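Local coordinates for Mgp-operon protein 3 (Mycoplasma pneumoniae, PDB 6RJ1) that probably helps Mycoplasma pneumoniae adhere to host cells, perhaps by recognising sugars on them, at residues A490-T502 with L528-I540. Numbering follows the deposited sequence.
Sequences ATWWAKTELNWGT and LKAQGLTQPAYLI
With CG anti to the carbonyl carbon in both residues (chi1 -85° in Trp493, -65° in Tyr538), the indole and the phenol are swung beside their own backbone nitrogens and meet edge to face. The CD2 edge of Tyr538 lies over one face of the tryptophan, 3.5 Å from Trp493 CD2, with the two planes 66° apart. Ile540 CD1 packs obliquely against the same indole at CZ2. Beyond the ring, Tyr538 OH touches both Leu498 CD1 and Trp500 CZ2, 3.3 Å from each, while the aliphatic part of Gln535 crosses that second indole at roughly a right angle.

Around Ala494 the backbones themselves join: Thr534 N donates to Ala494 O over 2.9 Å, nearly straight and directed at a lone pair, while Ala494 CB lies against Leu528, Leu533 and Pro536. Thr534 CG2, held between its own backbone N and carbonyl carbon, packs against Ala494 O and Thr496 O. Water completes the seam. One molecule accepts from Ala494 N and donates to Pro536 O; another links Leu498 N, Trp500 NE1 and Thr534 OG1, whose hydroxyl also bonds Glu510 in helix 503-511. A third lies within bonding distance of Thr496 O, Gln535 O and Tyr538 OH, bringing polar atoms of both segments to one point.

The example illustrates how water and aromatic edges can join two segments that do not pair as strands with each other: the bend between strand 487-492, of the eight-stranded mixed sheet, and strand 496-498 packs against the loop entering strand 538-546, which shares the second mixed sheet with 496-498, within the MgpC adhesin region, whose family belongs to the beta-propeller clan.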
loop_
_atom_site.group_PDB
_atom_site.type_symbol
_atom_site.label_atom_id
_atom_site.label_comp_id
_atom_site.label_asym_id
_atom_site.label_seq_id
_atom_site.Cartn_x
_atom_site.Cartn_y
_atom_site.Cartn_z
ATOM N N ALA A 490 -0.473 -7.446 -17.616
ATOM C CA ALA A 490 0.175 -6.868 -16.450
ATOM C C ALA A 490 1.439 -7.651 -16.099
ATOM O O ALA A 490 1.590 -8.824 -16.482
ATOM C CB ALA A 490 -0.784 -6.882 -15.273
ATOM N N THR A 491 2.347 -6.998 -15.365
ATOM C CA THR A 491 3.581 -7.582 -14.842
ATOM C C THR A 491 3.315 -7.891 -13.374
ATOM O O THR A 491 2.786 -7.042 -12.663
ATOM C CB THR A 491 4.759 -6.596 -14.974
ATOM O OG1 THR A 491 4.782 -6.044 -16.290
ATOM C CG2 THR A 491 6.109 -7.233 -14.633
ATOM N N TRP A 492 3.683 -9.099 -12.924
ATOM C CA TRP A 492 3.522 -9.515 -11.530
ATOM C C TRP A 492 4.527 -8.793 -10.645
ATOM O O TRP A 492 5.698 -8.697 -11.019
ATOM C CB TRP A 492 3.763 -11.023 -11.403
ATOM C CG TRP A 492 2.713 -11.867 -12.049
ATOM C CD1 TRP A 492 2.776 -12.458 -13.275
ATOM C CD2 TRP A 492 1.454 -12.241 -11.483
ATOM N NE1 TRP A 492 1.628 -13.176 -13.511
ATOM C CE2 TRP A 492 0.793 -13.054 -12.429
ATOM C CE3 TRP A 492 0.817 -11.972 -10.260
ATOM C CZ2 TRP A 492 -0.469 -13.607 -12.190
ATOM C CZ3 TRP A 492 -0.441 -12.505 -10.032
ATOM C CH2 TRP A 492 -1.068 -13.315 -10.987
ATOM N N TRP A 493 4.091 -8.326 -9.458
ATOM C CA TRP A 493 5.005 -7.711 -8.492
ATOM C C TRP A 493 5.989 -8.761 -7.939
ATOM O O TRP A 493 7.158 -8.439 -7.700
ATOM C CB TRP A 493 4.250 -7.029 -7.350
ATOM C CG TRP A 493 3.816 -5.626 -7.655
ATOM C CD1 TRP A 493 2.539 -5.148 -7.655
ATOM C CD2 TRP A 493 4.663 -4.516 -7.991
ATOM N NE1 TRP A 493 2.534 -3.809 -7.962
ATOM C CE2 TRP A 493 3.826 -3.393 -8.171
ATOM C CE3 TRP A 493 6.058 -4.357 -8.141
ATOM C CZ2 TRP A 493 4.330 -2.133 -8.526
ATOM C CZ3 TRP A 493 6.558 -3.107 -8.473
ATOM C CH2 TRP A 493 5.701 -2.014 -8.677
ATOM N N ALA A 494 5.519 -10.025 -7.794
ATOM C CA ALA A 494 6.301 -11.175 -7.328
ATOM C C ALA A 494 7.439 -11.516 -8.289
ATOM O O ALA A 494 8.374 -12.217 -7.902
ATOM C CB ALA A 494 5.396 -12.385 -7.129
ATOM N N LYS A 495 7.347 -11.044 -9.544
ATOM C CA LYS A 495 8.367 -11.240 -10.581
ATOM C C LYS A 495 9.171 -9.935 -10.805
ATOM O O LYS A 495 9.985 -9.866 -11.727
ATOM C CB LYS A 495 7.736 -11.747 -11.882
ATOM C CG LYS A 495 7.412 -13.231 -11.864
ATOM C CD LYS A 495 6.548 -13.666 -13.043
ATOM C CE LYS A 495 7.339 -13.976 -14.292
ATOM N NZ LYS A 495 6.535 -14.743 -15.286
ATOM N N THR A 496 8.940 -8.905 -9.947
ATOM C CA THR A 496 9.660 -7.633 -9.991
ATOM C C THR A 496 10.493 -7.501 -8.721
ATOM O O THR A 496 9.969 -7.161 -7.654
ATOM C CB THR A 496 8.727 -6.437 -10.239
ATOM O OG1 THR A 496 7.869 -6.716 -11.341
ATOM C CG2 THR A 496 9.495 -5.156 -10.512
ATOM N N GLU A 497 11.789 -7.816 -8.841
ATOM C CA GLU A 497 12.763 -7.747 -7.764
ATOM C C GLU A 497 13.178 -6.288 -7.583
ATOM O O GLU A 497 13.602 -5.629 -8.536
ATOM C CB GLU A 497 13.968 -8.646 -8.078
ATOM C CG GLU A 497 14.908 -8.903 -6.909
ATOM C CD GLU A 497 16.232 -9.510 -7.341
ATOM O OE1 GLU A 497 17.104 -8.757 -7.835
ATOM O OE2 GLU A 497 16.392 -10.745 -7.198
ATOM N N LEU A 498 13.003 -5.774 -6.367
ATOM C CA LEU A 498 13.341 -4.396 -6.032
ATOM C C LEU A 498 14.561 -4.367 -5.127
ATOM O O LEU A 498 14.913 -5.382 -4.514
ATOM C CB LEU A 498 12.152 -3.693 -5.335
ATOM C CG LEU A 498 10.817 -3.636 -6.099
ATOM C CD1 LEU A 498 9.755 -2.977 -5.285
ATOM C CD2 LEU A 498 10.942 -2.900 -7.425
ATOM N N ASN A 499 15.229 -3.214 -5.083
ATOM C CA ASN A 499 16.354 -2.989 -4.194
ATOM C C ASN A 499 15.725 -2.490 -2.896
ATOM O O ASN A 499 14.951 -1.529 -2.906
ATOM C CB ASN A 499 17.321 -1.968 -4.781
ATOM C CG ASN A 499 18.586 -1.732 -3.990
ATOM O OD1 ASN A 499 18.742 -2.131 -2.829
ATOM N ND2 ASN A 499 19.527 -1.063 -4.612
ATOM N N TRP A 500 15.996 -3.205 -1.800
ATOM C CA TRP A 500 15.458 -2.920 -0.474
ATOM C C TRP A 500 16.420 -2.061 0.358
ATOM O O TRP A 500 16.119 -1.712 1.500
ATOM C CB TRP A 500 15.067 -4.241 0.219
ATOM C CG TRP A 500 13.920 -4.920 -0.478
ATOM C CD1 TRP A 500 13.984 -5.705 -1.596
ATOM C CD2 TRP A 500 12.533 -4.805 -0.147
ATOM N NE1 TRP A 500 12.718 -6.086 -1.982
ATOM C CE2 TRP A 500 11.808 -5.545 -1.109
ATOM C CE3 TRP A 500 11.830 -4.163 0.887
ATOM C CZ2 TRP A 500 10.409 -5.640 -1.080
ATOM C CZ3 TRP A 500 10.447 -4.266 0.919
ATOM C CH2 TRP A 500 9.750 -4.983 -0.067
ATOM N N GLY A 501 17.540 -1.688 -0.258
ATOM C CA GLY A 501 18.574 -0.865 0.351
ATOM C C GLY A 501 19.858 -1.640 0.509
ATOM O O GLY A 501 20.919 -1.191 0.077
ATOM N N THR A 502 19.758 -2.809 1.157
ATOM C CA THR A 502 20.856 -3.751 1.392
ATOM C C THR A 502 20.360 -5.147 1.012
ATOM O O THR A 502 19.145 -5.372 0.960
ATOM C CB THR A 502 21.344 -3.709 2.866
ATOM O OG1 THR A 502 20.251 -3.952 3.753
ATOM C CG2 THR A 502 22.029 -2.403 3.233
ATOM N N LEU A 528 5.627 -18.368 -1.856
ATOM C CA LEU A 528 6.464 -17.608 -2.788
ATOM C C LEU A 528 7.971 -17.880 -2.706
ATOM O O LEU A 528 8.622 -17.913 -3.758
ATOM C CB LEU A 528 6.214 -16.108 -2.650
ATOM C CG LEU A 528 4.846 -15.604 -3.112
ATOM C CD1 LEU A 528 4.357 -14.512 -2.223
ATOM C CD2 LEU A 528 4.860 -15.168 -4.550
ATOM N N LYS A 529 8.535 -18.065 -1.488
ATOM C CA LYS A 529 9.978 -18.318 -1.341
ATOM C C LYS A 529 10.403 -19.630 -1.999
ATOM O O LYS A 529 11.409 -19.660 -2.727
ATOM C CB LYS A 529 10.436 -18.264 0.123
ATOM C CG LYS A 529 11.923 -17.966 0.252
ATOM C CD LYS A 529 12.470 -18.318 1.610
ATOM C CE LYS A 529 13.934 -18.002 1.673
ATOM N NZ LYS A 529 14.516 -18.364 2.985
ATOM N N ALA A 530 9.614 -20.698 -1.769
ATOM C CA ALA A 530 9.834 -22.034 -2.328
ATOM C C ALA A 530 9.740 -22.013 -3.854
ATOM O O ALA A 530 10.401 -22.821 -4.511
ATOM C CB ALA A 530 8.815 -23.007 -1.759
ATOM N N GLN A 531 8.933 -21.080 -4.419
ATOM C CA GLN A 531 8.742 -20.947 -5.869
ATOM C C GLN A 531 9.762 -19.998 -6.527
ATOM O O GLN A 531 9.755 -19.827 -7.751
ATOM C CB GLN A 531 7.293 -20.540 -6.203
ATOM C CG GLN A 531 6.215 -21.382 -5.512
ATOM C CD GLN A 531 6.395 -22.870 -5.666
ATOM O OE1 GLN A 531 6.488 -23.397 -6.776
ATOM N NE2 GLN A 531 6.452 -23.579 -4.544
ATOM N N GLY A 532 10.637 -19.415 -5.710
ATOM C CA GLY A 532 11.687 -18.508 -6.155
ATOM C C GLY A 532 11.164 -17.151 -6.564
ATOM O O GLY A 532 11.774 -16.479 -7.395
ATOM N N LEU A 533 10.029 -16.747 -5.994
ATOM C CA LEU A 533 9.414 -15.459 -6.281
ATOM C C LEU A 533 9.716 -14.453 -5.160
ATOM O O LEU A 533 10.209 -14.845 -4.098
ATOM C CB LEU A 533 7.910 -15.624 -6.550
ATOM C CG LEU A 533 7.545 -16.528 -7.752
ATOM C CD1 LEU A 533 6.127 -17.011 -7.660
ATOM C CD2 LEU A 533 7.796 -15.845 -9.098
ATOM N N THR A 534 9.501 -13.155 -5.419
ATOM C CA THR A 534 9.807 -12.113 -4.445
ATOM C C THR A 534 8.494 -11.516 -3.881
ATOM O O THR A 534 7.435 -12.153 -3.996
ATOM C CB THR A 534 10.822 -11.097 -5.041
ATOM O OG1 THR A 534 11.276 -10.212 -4.014
ATOM C CG2 THR A 534 10.275 -10.297 -6.241
ATOM N N GLN A 535 8.583 -10.322 -3.237
ATOM C CA GLN A 535 7.459 -9.616 -2.629
ATOM C C GLN A 535 6.285 -9.486 -3.623
ATOM O O GLN A 535 6.466 -8.961 -4.721
ATOM C CB GLN A 535 7.910 -8.267 -2.006
ATOM C CG GLN A 535 6.803 -7.396 -1.388
ATOM C CD GLN A 535 6.011 -8.022 -0.280
ATOM O OE1 GLN A 535 6.527 -8.784 0.549
ATOM N NE2 GLN A 535 4.734 -7.685 -0.223
ATOM N N PRO A 536 5.104 -10.049 -3.272
ATOM C CA PRO A 536 3.984 -10.064 -4.219
ATOM C C PRO A 536 3.054 -8.852 -4.249
ATOM O O PRO A 536 2.374 -8.661 -5.245
ATOM C CB PRO A 536 3.197 -11.285 -3.754
ATOM C CG PRO A 536 3.337 -11.223 -2.270
ATOM C CD PRO A 536 4.761 -10.793 -2.041
ATOM N N ALA A 537 2.917 -8.120 -3.141
ATOM C CA ALA A 537 1.936 -7.049 -3.069
ATOM C C ALA A 537 2.438 -5.745 -2.494
ATOM O O ALA A 537 3.355 -5.719 -1.666
ATOM C CB ALA A 537 0.715 -7.524 -2.299
ATOM N N TYR A 538 1.800 -4.652 -2.947
ATOM C CA TYR A 538 2.090 -3.291 -2.523
ATOM C C TYR A 538 0.817 -2.462 -2.407
ATOM O O TYR A 538 -0.153 -2.710 -3.125
ATOM C CB TYR A 538 3.086 -2.626 -3.506
ATOM C CG TYR A 538 4.451 -3.286 -3.522
ATOM C CD1 TYR A 538 5.414 -2.965 -2.569
ATOM C CD2 TYR A 538 4.759 -4.280 -4.454
ATOM C CE1 TYR A 538 6.649 -3.610 -2.545
ATOM C CE2 TYR A 538 5.988 -4.932 -4.437
ATOM C CZ TYR A 538 6.935 -4.586 -3.490
ATOM O OH TYR A 538 8.147 -5.234 -3.486
ATOM N N LEU A 539 0.831 -1.470 -1.485
ATOM C CA LEU A 539 -0.228 -0.457 -1.271
ATOM C C LEU A 539 0.358 0.858 -1.817
ATOM O O LEU A 539 1.055 1.590 -1.116
ATOM C CB LEU A 539 -0.629 -0.366 0.207
ATOM C CG LEU A 539 -1.273 -1.633 0.771
ATOM C CD1 LEU A 539 -0.552 -2.107 2.004
ATOM C CD2 LEU A 539 -2.760 -1.437 1.021
ATOM N N ILE A 540 0.167 1.058 -3.129
ATOM C CA ILE A 540 0.740 2.116 -3.970
ATOM C C ILE A 540 0.297 3.516 -3.565
ATOM O O ILE A 540 -0.863 3.867 -3.760
ATOM C CB ILE A 540 0.460 1.816 -5.488
ATOM C CG1 ILE A 540 0.842 0.358 -5.878
ATOM C CG2 ILE A 540 1.091 2.852 -6.437
ATOM C CD1 ILE A 540 2.345 0.006 -5.968
HETATM O O HOH W 1 2.644 -10.362 -7.335
HETATM O O HOH W 2 8.695 -7.440 -5.289
HETATM O O HOH W 3 11.464 -7.273 -4.373
#